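Local coordinates for protein fimbrial subunit type 1 (Actinomyces oris, PDB 3UXF) that serves as the major pilin subunit of fimbriae on the bacterial surface, which have a role in cell adhesion, at residues Leu320-Asn323 and Asn327-Trp330; Thr207-Val212 and Ala218-Tyr223; Ser75-Thr80 and Asp147-Ala152; Ile273-Glu278 and Thr294-Thr299. All blocks are in the same frame, centred on the assembly; numbering follows the deposited sequence.

In the fold
In contact 4 all four touching residues are buried; it is purely aliphatic and packs strand 269-275 of one sheet against strand 295-302 of another. Contact 2 lies at the end of that sandwich: it shares the 201-208/295-302 sheet with contact 4 and mixes an apolar row with a buried tyrosine hydroxyl bond. Contact 1, partly buried, follows the same chain past strand 312-321 and is held to contact 2 by R222, which reaches the carbonyls of F328 and W330. Contact 3 belongs to the N-terminal domain; its pairs are apolar and, V149 apart, buried, yet D147 beside them shares a calcium ion with N327 of contact 1.

Contact 1: residues Leu320-Asn323 and Asn327-Trp330. With CA (calcium ion), chain E.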
loop_
_atom_site.group_PDB
_atom_site.type_symbol
_atom_site.label_atom_id
_atom_site.label_comp_id
_atom_site.label_asym_id
_atom_site.label_seq_id
_atom_site.Cartn_x
_atom_site.Cartn_y
_atom_site.Cartn_z
ATOM N N LEU A 320 -6.787 4.558 -4.761
ATOM C CA LEU A 320 -8.219 4.535 -4.519
ATOM C C LEU A 320 -8.916 5.818 -4.962
ATOM O O LEU A 320 -8.475 6.916 -4.644
ATOM C CB LEU A 320 -8.496 4.298 -3.035
ATOM C CG LEU A 320 -9.939 4.512 -2.578
ATOM C CD1 LEU A 320 -10.843 3.428 -3.135
ATOM C CD2 LEU A 320 -10.017 4.552 -1.064
ATOM N N ILE A 321 -10.012 5.657 -5.692
ATOM C CA ILE A 321 -10.885 6.766 -6.049
ATOM C C ILE A 321 -12.167 6.488 -5.277
ATOM O O ILE A 321 -12.967 5.651 -5.674
ATOM C CB ILE A 321 -11.157 6.829 -7.555
ATOM C CG1 ILE A 321 -9.871 7.169 -8.309
ATOM C CG2 ILE A 321 -12.229 7.861 -7.857
ATOM C CD1 ILE A 321 -9.974 6.988 -9.801
ATOM N N PRO A 322 -12.328 7.174 -4.150
ATOM C CA PRO A 322 -13.405 6.885 -3.198
ATOM C C PRO A 322 -14.717 7.637 -3.404
ATOM O O PRO A 322 -15.685 7.322 -2.720
ATOM C CB PRO A 322 -12.786 7.305 -1.868
ATOM C CG PRO A 322 -11.914 8.456 -2.230
ATOM C CD PRO A 322 -11.436 8.234 -3.651
ATOM N N ASN A 323 -14.753 8.610 -4.304
ATOM C CA ASN A 323 -15.982 9.356 -4.552
ATOM C C ASN A 323 -16.060 9.864 -5.984
ATOM O O ASN A 323 -15.188 9.562 -6.794
ATOM C CB ASN A 323 -16.150 10.499 -3.550
ATOM C CG ASN A 323 -15.010 11.485 -3.595
ATOM O OD1 ASN A 323 -14.697 12.038 -4.643
ATOM N ND2 ASN A 323 -14.385 11.714 -2.450
ATOM N N ASN A 327 -12.279 16.085 -9.589
ATOM C CA ASN A 327 -10.823 16.114 -9.682
ATOM C C ASN A 327 -10.214 14.743 -10.023
ATOM O O ASN A 327 -9.081 14.665 -10.474
ATOM C CB ASN A 327 -10.174 16.655 -8.422
ATOM C CG ASN A 327 -10.511 15.838 -7.232
ATOM O OD1 ASN A 327 -11.659 15.801 -6.816
ATOM N ND2 ASN A 327 -9.519 15.176 -6.662
ATOM N N PHE A 328 -10.969 13.667 -9.828
ATOM C CA PHE A 328 -10.479 12.346 -10.228
ATOM C C PHE A 328 -10.836 12.091 -11.684
ATOM O O PHE A 328 -11.879 11.513 -12.007
ATOM C CB PHE A 328 -11.069 11.248 -9.330
ATOM C CG PHE A 328 -10.771 11.434 -7.858
ATOM C CD1 PHE A 328 -9.468 11.374 -7.365
ATOM C CD2 PHE A 328 -11.806 11.679 -6.958
ATOM C CE1 PHE A 328 -9.198 11.557 -6.005
ATOM C CE2 PHE A 328 -11.543 11.843 -5.594
ATOM C CZ PHE A 328 -10.244 11.783 -5.125
ATOM N N THR A 329 -9.958 12.526 -12.586
ATOM C CA THR A 329 -10.289 12.447 -14.007
ATOM C C THR A 329 -9.939 11.111 -14.653
ATOM O O THR A 329 -10.255 10.891 -15.809
ATOM C CB THR A 329 -9.621 13.567 -14.794
ATOM O OG1 THR A 329 -8.217 13.533 -14.548
ATOM C CG2 THR A 329 -10.184 14.935 -14.339
ATOM N N TRP A 330 -9.312 10.205 -13.902
ATOM C CA TRP A 330 -9.100 8.851 -14.388
ATOM C C TRP A 330 -10.245 8.270 -15.191
ATOM O O TRP A 330 -11.397 8.278 -14.767
ATOM C CB TRP A 330 -8.834 7.926 -13.200
ATOM C CG TRP A 330 -8.609 6.483 -13.576
ATOM C CD1 TRP A 330 -9.421 5.426 -13.291
ATOM C CD2 TRP A 330 -7.485 5.953 -14.291
ATOM N NE1 TRP A 330 -8.866 4.257 -13.778
ATOM C CE2 TRP A 330 -7.677 4.565 -14.397
ATOM C CE3 TRP A 330 -6.345 6.526 -14.854
ATOM C CZ2 TRP A 330 -6.768 3.731 -15.032
ATOM C CZ3 TRP A 330 -5.428 5.684 -15.474
ATOM C CH2 TRP A 330 -5.651 4.310 -15.557
HETATM CA CA CA E . -6.860 15.602 -10.493
HETATM O O HOH W 1 -6.570 13.564 -12.077
#
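This contact belongs to a short turn at the end of strand 312-321, where I321, P322 and N323 meet F328 and W330 as the chain folds back beside a calcium site. F328 is the centre of an inverse gamma turn, and its ring does most of the touching. I321 straddles the two aromatic residues: CG2 lies 3.9 Å from F328 CG, while CD1, at the far end of the other branch, comes 3.7 Å from W330 CB. P322 puts its CD 4.0 Å from F328 CZ. At the ring edge, in its plane, N323 OD1 stands 3.3 Å from F328 CE2, its amide turned 50° from the ring; the same oxygen is hydrogen-bonded to S325. N327 curls over the F328 ring, its ND2 3.6 Å above the centre, because CG sits between the backbone N and the carbonyl carbon (chi1 60°). The backbone carbonyl of N327 serves the metal: N327 O is 2.4 Å from the calcium, which also binds D147. A water on the metal is hydrogen-bonded to T329 OG1 as well, giving the loop a second, indirect hold. Around all this, I321 bonds through its backbone to E224 at the start of strand 224-229, R222 holds the carbonyls of F328 and W330, and the W330 indole meets W270 and bonds to T272 of strand 269-275.

Contact 2: residues Thr207-Val212 and Ala218-Tyr223; sequences TSIPKV and ARIKRY
Y223 reaches back from the 218-223 segment to the end of strand 201-208, and its hydroxyl marks the tight end of this contact. Y223 OH donates a short 2.6 Å hydrogen bond to S208 O, which lies at the edge of the tyrosine ring, in its plane. Seen from the carbonyl, the hydroxyl stands well above the plane, 50° out of it. T207 OG1 is close on this polar patch too, 2.8 Å from Y223 OH. With CG trans to the backbone N (chi1 -163°), the ring stretches across toward the strand rather than back along its own chain, and P210 CD rests against its edge, 3.8 Å from Y223 CE1. Next along comes I220, whose outermost methyl does the reaching: CD1 touches I209 CG2 at 3.6 Å, the two side chains crossing at about a right angle, and also borders P210.

The other end is more open to solvent and has no hydrogen bond between the segments, though V212 still sets CG2 3.6 Å from A218 O. Both residues are partly exposed, and V212 CB lies 4.0 Å from A218 CB. V212 CG1 brushes I220 CG1 at 4.1 Å. R219 turns away from the opposite segment there; its NH1 bonds to A218 O, with a further bond to Y214 O and a cation-pi contact with the Y214 ring.

The two segments run nearly antiparallel, leading from strand 201-208 back to strand 224-229. Helix 277-288 covers one flank, with S284 and R287 against V212 and I209, while L296 of strand 295-302 and L320 of strand 312-321 pack round Y223.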
loop_
_atom_site.group_PDB
_atom_site.type_symbol
_atom_site.label_atom_id
_atom_site.label_comp_id
_atom_site.label_asym_id
_atom_site.label_seq_id
_atom_site.Cartn_x
_atom_site.Cartn_y
_atom_site.Cartn_z
ATOM N N THR A 207 -8.529 -1.289 0.855
ATOM C CA THR A 207 -8.848 0.157 0.823
ATOM C C THR A 207 -10.009 0.500 1.749
ATOM O O THR A 207 -11.069 -0.151 1.724
ATOM C CB THR A 207 -9.214 0.609 -0.604
ATOM O OG1 THR A 207 -10.198 -0.274 -1.150
ATOM C CG2 THR A 207 -8.006 0.562 -1.488
ATOM N N SER A 208 -9.853 1.588 2.520
ATOM C CA SER A 208 -10.976 2.096 3.316
ATOM C C SER A 208 -12.179 2.433 2.445
ATOM O O SER A 208 -12.047 2.737 1.238
ATOM C CB SER A 208 -10.540 3.349 4.093
ATOM O OG SER A 208 -9.616 2.988 5.083
ATOM N N ILE A 209 -13.360 2.425 3.066
ATOM C CA ILE A 209 -14.610 2.758 2.397
ATOM C C ILE A 209 -15.191 3.985 3.121
ATOM O O ILE A 209 -15.253 3.989 4.343
ATOM C CB ILE A 209 -15.604 1.594 2.544
ATOM C CG1 ILE A 209 -15.045 0.342 1.827
ATOM C CG2 ILE A 209 -16.928 1.947 1.965
ATOM C CD1 ILE A 209 -15.792 -0.946 2.184
ATOM N N PRO A 210 -15.581 5.025 2.376
ATOM C CA PRO A 210 -16.178 6.191 3.063
ATOM C C PRO A 210 -17.438 5.823 3.839
ATOM O O PRO A 210 -18.205 5.003 3.377
ATOM C CB PRO A 210 -16.561 7.124 1.908
ATOM C CG PRO A 210 -15.678 6.719 0.786
ATOM C CD PRO A 210 -15.417 5.249 0.930
ATOM N N LYS A 211 -17.650 6.464 4.989
ATOM C CA LYS A 211 -18.923 6.309 5.701
ATOM C C LYS A 211 -19.933 7.340 5.198
ATOM O O LYS A 211 -19.673 8.541 5.266
ATOM C CB LYS A 211 -18.703 6.471 7.191
ATOM C CG LYS A 211 -19.964 6.160 8.040
ATOM C CD LYS A 211 -19.644 6.307 9.529
ATOM C CE LYS A 211 -20.831 5.894 10.430
ATOM N NZ LYS A 211 -20.443 5.895 11.880
ATOM N N VAL A 212 -21.040 6.881 4.629
ATOM C CA VAL A 212 -22.099 7.777 4.159
ATOM C C VAL A 212 -23.365 7.408 4.936
ATOM O O VAL A 212 -23.391 6.357 5.567
ATOM C CB VAL A 212 -22.373 7.658 2.653
ATOM C CG1 VAL A 212 -21.098 7.988 1.839
ATOM C CG2 VAL A 212 -22.903 6.268 2.296
ATOM N N ALA A 218 -28.176 8.067 1.385
ATOM C CA ALA A 218 -26.865 8.442 0.832
ATOM C C ALA A 218 -26.160 7.192 0.328
ATOM O O ALA A 218 -26.237 6.143 0.949
ATOM C CB ALA A 218 -26.012 9.092 1.879
ATOM N N ARG A 219 -25.454 7.339 -0.782
ATOM C CA ARG A 219 -24.784 6.214 -1.420
ATOM C C ARG A 219 -23.466 6.704 -1.960
ATOM O O ARG A 219 -23.391 7.785 -2.540
ATOM C CB ARG A 219 -25.623 5.693 -2.588
ATOM C CG ARG A 219 -27.012 5.189 -2.218
ATOM C CD ARG A 219 -26.896 3.938 -1.375
ATOM N NE ARG A 219 -28.195 3.305 -1.153
ATOM C CZ ARG A 219 -28.964 3.523 -0.089
ATOM N NH1 ARG A 219 -28.573 4.356 0.868
ATOM N NH2 ARG A 219 -30.131 2.894 0.013
ATOM N N ILE A 220 -22.423 5.899 -1.788
ATOM C CA ILE A 220 -21.185 6.157 -2.523
ATOM C C ILE A 220 -21.500 6.146 -4.013
ATOM O O ILE A 220 -22.176 5.234 -4.512
ATOM C CB ILE A 220 -20.162 5.066 -2.202
ATOM C CG1 ILE A 220 -19.683 5.221 -0.762
ATOM C CG2 ILE A 220 -18.997 5.159 -3.217
ATOM C CD1 ILE A 220 -19.079 3.910 -0.136
ATOM N N LYS A 221 -21.052 7.178 -4.725
ATOM C CA LYS A 221 -21.384 7.334 -6.142
ATOM C C LYS A 221 -20.319 6.806 -7.098
ATOM O O LYS A 221 -20.606 6.512 -8.253
ATOM C CB LYS A 221 -21.685 8.799 -6.463
ATOM C CG LYS A 221 -22.717 9.423 -5.549
ATOM C CD LYS A 221 -24.101 8.876 -5.829
ATOM C CE LYS A 221 -25.172 9.853 -5.380
ATOM N NZ LYS A 221 -24.587 11.137 -4.902
ATOM N N ARG A 222 -19.093 6.699 -6.610
ATOM C CA ARG A 222 -18.000 6.154 -7.398
ATOM C C ARG A 222 -16.977 5.528 -6.468
ATOM O O ARG A 222 -16.592 6.121 -5.468
ATOM C CB ARG A 222 -17.338 7.229 -8.263
ATOM C CG ARG A 222 -16.149 6.712 -9.066
ATOM C CD ARG A 222 -15.517 7.792 -9.929
ATOM N NE ARG A 222 -14.560 7.234 -10.881
ATOM C CZ ARG A 222 -13.661 7.952 -11.545
ATOM N NH1 ARG A 222 -13.592 9.262 -11.365
ATOM N NH2 ARG A 222 -12.832 7.359 -12.391
ATOM N N TYR A 223 -16.546 4.320 -6.802
ATOM C CA TYR A 223 -15.538 3.631 -6.019
ATOM C C TYR A 223 -14.719 2.747 -6.940
ATOM O O TYR A 223 -15.184 1.707 -7.394
ATOM C CB TYR A 223 -16.178 2.807 -4.900
ATOM C CG TYR A 223 -15.211 2.401 -3.812
ATOM C CD1 TYR A 223 -15.069 3.161 -2.661
ATOM C CD2 TYR A 223 -14.438 1.257 -3.937
ATOM C CE1 TYR A 223 -14.188 2.792 -1.668
ATOM C CE2 TYR A 223 -13.556 0.882 -2.952
ATOM C CZ TYR A 223 -13.431 1.649 -1.819
ATOM O OH TYR A 223 -12.552 1.270 -0.835
#

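Contact 3: residues Ser75-Thr80 and Asp147-Ala152; sequences SDVEFT and DKVIPA. With CA (calcium ion), chain E.
V77 and F79 face V149 and A152 in the Gram-positive pilin D1 domain, where a loop between strands 136-144 and 155-159 lies over the start of strand 78-84. The contact is sparse and wholly apolar, two side-chain pairs without a hydrogen bond between the segments. In the first, both valines place CG1 trans to the backbone N (chi1 175° for V77, 167° for V149). Their meeting is nevertheless between unlike branches: V77 CG2 comes 4.4 Å from V149 CG1, a light touch.

F79 is the second anchor. Its CB leaves the strand to one side of the loop, but with CG opposite the carbonyl carbon and the ring standing about perpendicular to the CA-CB-CG bend (chi2 -88°), the ring edge swings in. A152 CB then sits at that edge, near the ring plane, 4.1 Å from F79 CE1. Buried as it is, A152 has its backbone N bonded to the carboxylate of E142, on the neighbouring strand 136-144, whose V140 also packs on F79. D76, just ahead of V77, makes a salt bridge with R144 at the end of that same strand.

At the head of the loop, D147 turns from the valines to a calcium ion shared with N327, tying this domain to the loop after strand 312-321. Its carboxylate grips the metal unevenly, with D147 OD2 at 2.5 Å and D147 OD1 at 2.9 Å from the calcium; OD1 also takes a hydrogen bond from N327 ND2.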
loop_
_atom_site.group_PDB
_atom_site.type_symbol
_atom_site.label_atom_id
_atom_site.label_comp_id
_atom_site.label_asym_id
_atom_site.label_seq_id
_atom_site.Cartn_x
_atom_site.Cartn_y
_atom_site.Cartn_z
ATOM N N SER A 75 0.553 20.070 2.598
ATOM C CA SER A 75 0.364 21.388 1.995
ATOM C C SER A 75 -0.733 21.369 0.961
ATOM O O SER A 75 -1.143 20.313 0.498
ATOM C CB SER A 75 1.665 21.864 1.333
ATOM O OG SER A 75 1.930 21.100 0.165
ATOM N N ASP A 76 -1.220 22.560 0.602
ATOM C CA ASP A 76 -2.163 22.728 -0.481
ATOM C C ASP A 76 -3.540 22.126 -0.241
ATOM O O ASP A 76 -4.229 21.763 -1.188
ATOM C CB ASP A 76 -1.581 22.225 -1.826
ATOM C CG ASP A 76 -2.154 22.965 -3.001
ATOM O OD1 ASP A 76 -2.480 24.171 -2.837
ATOM O OD2 ASP A 76 -2.333 22.350 -4.075
ATOM N N VAL A 77 -3.970 22.107 1.018
ATOM C CA VAL A 77 -5.297 21.642 1.357
ATOM C C VAL A 77 -6.118 22.864 1.765
ATOM O O VAL A 77 -5.660 23.637 2.579
ATOM C CB VAL A 77 -5.242 20.675 2.535
ATOM C CG1 VAL A 77 -6.625 20.292 2.958
ATOM C CG2 VAL A 77 -4.445 19.413 2.126
ATOM N N GLU A 78 -7.296 23.019 1.190
ATOM C CA GLU A 78 -8.137 24.178 1.543
ATOM C C GLU A 78 -9.152 23.792 2.609
ATOM O O GLU A 78 -9.843 22.777 2.469
ATOM C CB GLU A 78 -8.883 24.659 0.310
ATOM C CG GLU A 78 -9.724 25.872 0.584
ATOM C CD GLU A 78 -10.621 26.193 -0.595
ATOM O OE1 GLU A 78 -11.720 25.612 -0.714
ATOM O OE2 GLU A 78 -10.198 27.023 -1.431
ATOM N N PHE A 79 -9.266 24.605 3.664
ATOM C CA PHE A 79 -10.335 24.482 4.649
ATOM C C PHE A 79 -11.251 25.665 4.547
ATOM O O PHE A 79 -10.790 26.777 4.330
ATOM C CB PHE A 79 -9.774 24.391 6.072
ATOM C CG PHE A 79 -9.216 23.032 6.383
ATOM C CD1 PHE A 79 -10.040 22.059 6.876
ATOM C CD2 PHE A 79 -7.885 22.740 6.144
ATOM C CE1 PHE A 79 -9.552 20.761 7.146
ATOM C CE2 PHE A 79 -7.400 21.451 6.392
ATOM C CZ PHE A 79 -8.236 20.485 6.938
ATOM N N THR A 80 -12.536 25.396 4.662
ATOM C CA THR A 80 -13.540 26.444 4.740
ATOM C C THR A 80 -14.165 26.400 6.132
ATOM O O THR A 80 -14.491 25.335 6.639
ATOM C CB THR A 80 -14.612 26.227 3.699
ATOM O OG1 THR A 80 -14.026 26.388 2.409
ATOM C CG2 THR A 80 -15.735 27.251 3.878
ATOM N N ASP A 147 -5.419 15.148 -5.070
ATOM C CA ASP A 147 -5.910 13.801 -5.337
ATOM C C ASP A 147 -5.385 12.741 -4.359
ATOM O O ASP A 147 -6.112 11.803 -3.981
ATOM C CB ASP A 147 -5.492 13.364 -6.743
ATOM C CG ASP A 147 -6.174 14.160 -7.854
ATOM O OD1 ASP A 147 -6.781 15.229 -7.635
ATOM O OD2 ASP A 147 -6.048 13.713 -9.011
ATOM N N LYS A 148 -4.111 12.851 -4.008
ATOM C CA LYS A 148 -3.441 11.835 -3.214
ATOM C C LYS A 148 -3.747 11.895 -1.734
ATOM O O LYS A 148 -3.310 11.027 -0.979
ATOM C CB LYS A 148 -1.932 11.925 -3.390
ATOM C CG LYS A 148 -1.419 11.659 -4.781
ATOM C CD LYS A 148 0.098 11.821 -4.821
ATOM C CE LYS A 148 0.670 11.314 -6.139
ATOM N NZ LYS A 148 0.318 9.875 -6.316
ATOM N N VAL A 149 -4.459 12.936 -1.296
ATOM C CA VAL A 149 -4.596 13.197 0.133
ATOM C C VAL A 149 -5.941 12.699 0.674
ATOM O O VAL A 149 -6.971 12.821 0.037
ATOM C CB VAL A 149 -4.466 14.729 0.388
ATOM C CG1 VAL A 149 -4.919 15.083 1.811
ATOM C CG2 VAL A 149 -3.028 15.182 0.108
ATOM N N ILE A 150 -5.952 12.117 1.869
ATOM C CA ILE A 150 -7.212 11.723 2.480
ATOM C C ILE A 150 -7.923 12.935 3.146
ATOM O O ILE A 150 -7.314 13.585 3.980
ATOM C CB ILE A 150 -6.966 10.655 3.553
ATOM C CG1 ILE A 150 -6.348 9.410 2.891
ATOM C CG2 ILE A 150 -8.288 10.233 4.216
ATOM C CD1 ILE A 150 -5.791 8.429 3.894
ATOM N N PRO A 151 -9.186 13.200 2.776
ATOM C CA PRO A 151 -9.849 14.372 3.372
ATOM C C PRO A 151 -10.086 14.206 4.859
ATOM O O PRO A 151 -10.328 13.094 5.366
ATOM C CB PRO A 151 -11.222 14.398 2.691
ATOM C CG PRO A 151 -11.104 13.561 1.503
ATOM C CD PRO A 151 -10.067 12.515 1.825
ATOM N N ALA A 152 -10.044 15.332 5.565
ATOM C CA ALA A 152 -10.520 15.366 6.948
ATOM C C ALA A 152 -12.037 15.236 7.061
ATOM O O ALA A 152 -12.789 15.631 6.155
ATOM C CB ALA A 152 -10.052 16.681 7.622
HETATM CA CA CA E . -6.860 15.602 -10.493
HETATM O O HOH W 1 -6.570 13.564 -12.077
#

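Contact 4: residues Ile273-Glu278 and Thr294-Thr299; sequences IQLTEE and TKLQVT
L296 and V298 point from strand 295-302 into the middle of a beta sandwich, where L275 and I273 of strand 269-275 answer from the opposite sheet. T294 leads into the strand, its OG1 bonded to N291 N. K295 follows with its side chain on the other face of the sheet, where NZ bonds to S208 OG and S183 OG. L296 turns inward: with CG trans to the backbone N (chi1 -159°), CD2 reaches across to L275 CD1 at 4.0 Å. The two leucines slide past one another in opposite directions, bridging backbones whose CA atoms, L296 to L275, are 10.1 Å apart. Q297 then points outward, to T204 and K243 of the strands on either side. V298 is the second inward residue. Both its methyls close on one methylene, V298 CG1 at 3.8 Å and V298 CG2 at 4.1 Å from I273 CG1, so the valine fork faces the branch of the isoleucine. T299, next, is back on the face of K295 and Q297, against T202.

No hydrogen bond joins the two segments; the sheets meet here through aliphatic carbon alone. Past L275, T276 serves as N-cap of helix 277-288, its OG1 accepting G279 N. In the sandwich, strand 295-302 lies between 201-208 and 241-245, and strand 269-275 between 224-229 and 258-264; Y223 packs on both leucines, V242 on L296, and Y258 on both L275 and I273.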
loop_
_atom_site.group_PDB
_atom_site.type_symbol
_atom_site.label_atom_id
_atom_site.label_comp_id
_atom_site.label_asym_id
_atom_site.label_seq_id
_atom_site.Cartn_x
_atom_site.Cartn_y
_atom_site.Cartn_z
ATOM N N ILE A 273 -10.699 -1.975 -10.675
ATOM C CA ILE A 273 -11.893 -2.631 -10.161
ATOM C C ILE A 273 -12.876 -1.514 -9.863
ATOM O O ILE A 273 -12.607 -0.643 -9.038
ATOM C CB ILE A 273 -11.595 -3.470 -8.889
ATOM C CG1 ILE A 273 -10.705 -4.669 -9.207
ATOM C CG2 ILE A 273 -12.901 -3.899 -8.187
ATOM C CD1 ILE A 273 -11.335 -5.733 -10.038
ATOM N N GLN A 274 -13.976 -1.509 -10.596
ATOM C CA GLN A 274 -14.975 -0.451 -10.497
ATOM C C GLN A 274 -16.241 -1.044 -9.898
ATOM O O GLN A 274 -16.823 -1.948 -10.470
ATOM C CB GLN A 274 -15.224 0.098 -11.907
ATOM C CG GLN A 274 -16.309 1.193 -12.026
ATOM C CD GLN A 274 -16.589 1.471 -13.504
ATOM O OE1 GLN A 274 -17.272 0.687 -14.165
ATOM N NE2 GLN A 274 -15.979 2.538 -14.042
ATOM N N LEU A 275 -16.639 -0.561 -8.722
ATOM C CA LEU A 275 -17.872 -1.069 -8.125
ATOM C C LEU A 275 -19.073 -0.593 -8.978
ATOM O O LEU A 275 -19.097 0.560 -9.452
ATOM C CB LEU A 275 -17.976 -0.547 -6.705
ATOM C CG LEU A 275 -17.590 -1.445 -5.523
ATOM C CD1 LEU A 275 -16.629 -2.624 -5.760
ATOM C CD2 LEU A 275 -17.341 -0.711 -4.218
ATOM N N THR A 276 -20.055 -1.466 -9.172
ATOM C CA THR A 276 -21.315 -1.109 -9.844
ATOM C C THR A 276 -22.229 -0.393 -8.856
ATOM O O THR A 276 -21.890 -0.225 -7.682
ATOM C CB THR A 276 -22.059 -2.380 -10.280
ATOM O OG1 THR A 276 -22.328 -3.155 -9.110
ATOM C CG2 THR A 276 -21.226 -3.222 -11.242
ATOM N N GLU A 277 -23.406 0.026 -9.314
ATOM C CA GLU A 277 -24.350 0.640 -8.393
ATOM C C GLU A 277 -24.644 -0.322 -7.205
ATOM O O GLU A 277 -24.615 0.099 -6.036
ATOM C CB GLU A 277 -25.639 1.034 -9.126
ATOM C CG GLU A 277 -26.712 1.468 -8.137
ATOM C CD GLU A 277 -27.864 2.188 -8.784
ATOM O OE1 GLU A 277 -28.106 1.988 -9.992
ATOM O OE2 GLU A 277 -28.523 2.968 -8.067
ATOM N N GLU A 278 -24.884 -1.596 -7.506
ATOM C CA GLU A 278 -25.153 -2.552 -6.425
ATOM C C GLU A 278 -23.913 -2.778 -5.553
ATOM O O GLU A 278 -24.006 -2.845 -4.325
ATOM C CB GLU A 278 -25.765 -3.841 -6.970
ATOM C CG GLU A 278 -25.821 -4.985 -5.951
ATOM C CD GLU A 278 -26.655 -4.695 -4.711
ATOM O OE1 GLU A 278 -27.405 -3.692 -4.646
ATOM O OE2 GLU A 278 -26.582 -5.500 -3.773
ATOM N N THR A 294 -13.757 -1.891 8.123
ATOM C CA THR A 294 -14.562 -2.531 7.085
ATOM C C THR A 294 -14.038 -1.984 5.772
ATOM O O THR A 294 -14.172 -0.788 5.517
ATOM C CB THR A 294 -16.009 -2.118 7.253
ATOM O OG1 THR A 294 -16.437 -2.515 8.572
ATOM C CG2 THR A 294 -16.891 -2.767 6.204
ATOM N N LYS A 295 -13.406 -2.834 4.955
ATOM C CA LYS A 295 -12.602 -2.335 3.819
ATOM C C LYS A 295 -12.879 -3.164 2.588
ATOM O O LYS A 295 -13.359 -4.307 2.692
ATOM C CB LYS A 295 -11.124 -2.440 4.154
ATOM C CG LYS A 295 -10.726 -1.399 5.221
ATOM C CD LYS A 295 -9.253 -1.425 5.459
ATOM C CE LYS A 295 -8.864 -0.389 6.504
ATOM N NZ LYS A 295 -8.024 0.701 5.943
ATOM N N LEU A 296 -12.576 -2.619 1.413
ATOM C CA LEU A 296 -12.598 -3.470 0.203
ATOM C C LEU A 296 -11.246 -4.162 0.073
ATOM O O LEU A 296 -10.208 -3.577 0.321
ATOM C CB LEU A 296 -12.906 -2.665 -1.077
ATOM C CG LEU A 296 -13.446 -3.534 -2.241
ATOM C CD1 LEU A 296 -14.874 -3.961 -2.065
ATOM C CD2 LEU A 296 -13.269 -2.822 -3.579
ATOM N N GLN A 297 -11.266 -5.436 -0.307
ATOM C CA GLN A 297 -10.032 -6.155 -0.520
ATOM C C GLN A 297 -10.073 -6.748 -1.935
ATOM O O GLN A 297 -10.958 -7.543 -2.293
ATOM C CB GLN A 297 -9.864 -7.296 0.497
ATOM C CG GLN A 297 -8.584 -8.040 0.350
ATOM C CD GLN A 297 -8.630 -9.369 1.088
ATOM O OE1 GLN A 297 -9.210 -10.361 0.594
ATOM N NE2 GLN A 297 -8.068 -9.391 2.285
ATOM N N VAL A 298 -9.100 -6.341 -2.737
ATOM C CA VAL A 298 -8.979 -6.825 -4.108
ATOM C C VAL A 298 -7.747 -7.734 -4.189
ATOM O O VAL A 298 -6.641 -7.308 -3.893
ATOM C CB VAL A 298 -8.833 -5.633 -5.084
ATOM C CG1 VAL A 298 -8.439 -6.114 -6.487
ATOM C CG2 VAL A 298 -10.120 -4.829 -5.167
ATOM N N THR A 299 -7.931 -8.946 -4.701
ATOM C CA THR A 299 -6.793 -9.858 -4.909
ATOM C C THR A 299 -6.596 -9.945 -6.409
ATOM O O THR A 299 -7.584 -10.202 -7.130
ATOM C CB THR A 299 -7.091 -11.253 -4.338
ATOM O OG1 THR A 299 -7.344 -11.146 -2.932
ATOM C CG2 THR A 299 -5.892 -12.183 -4.568
#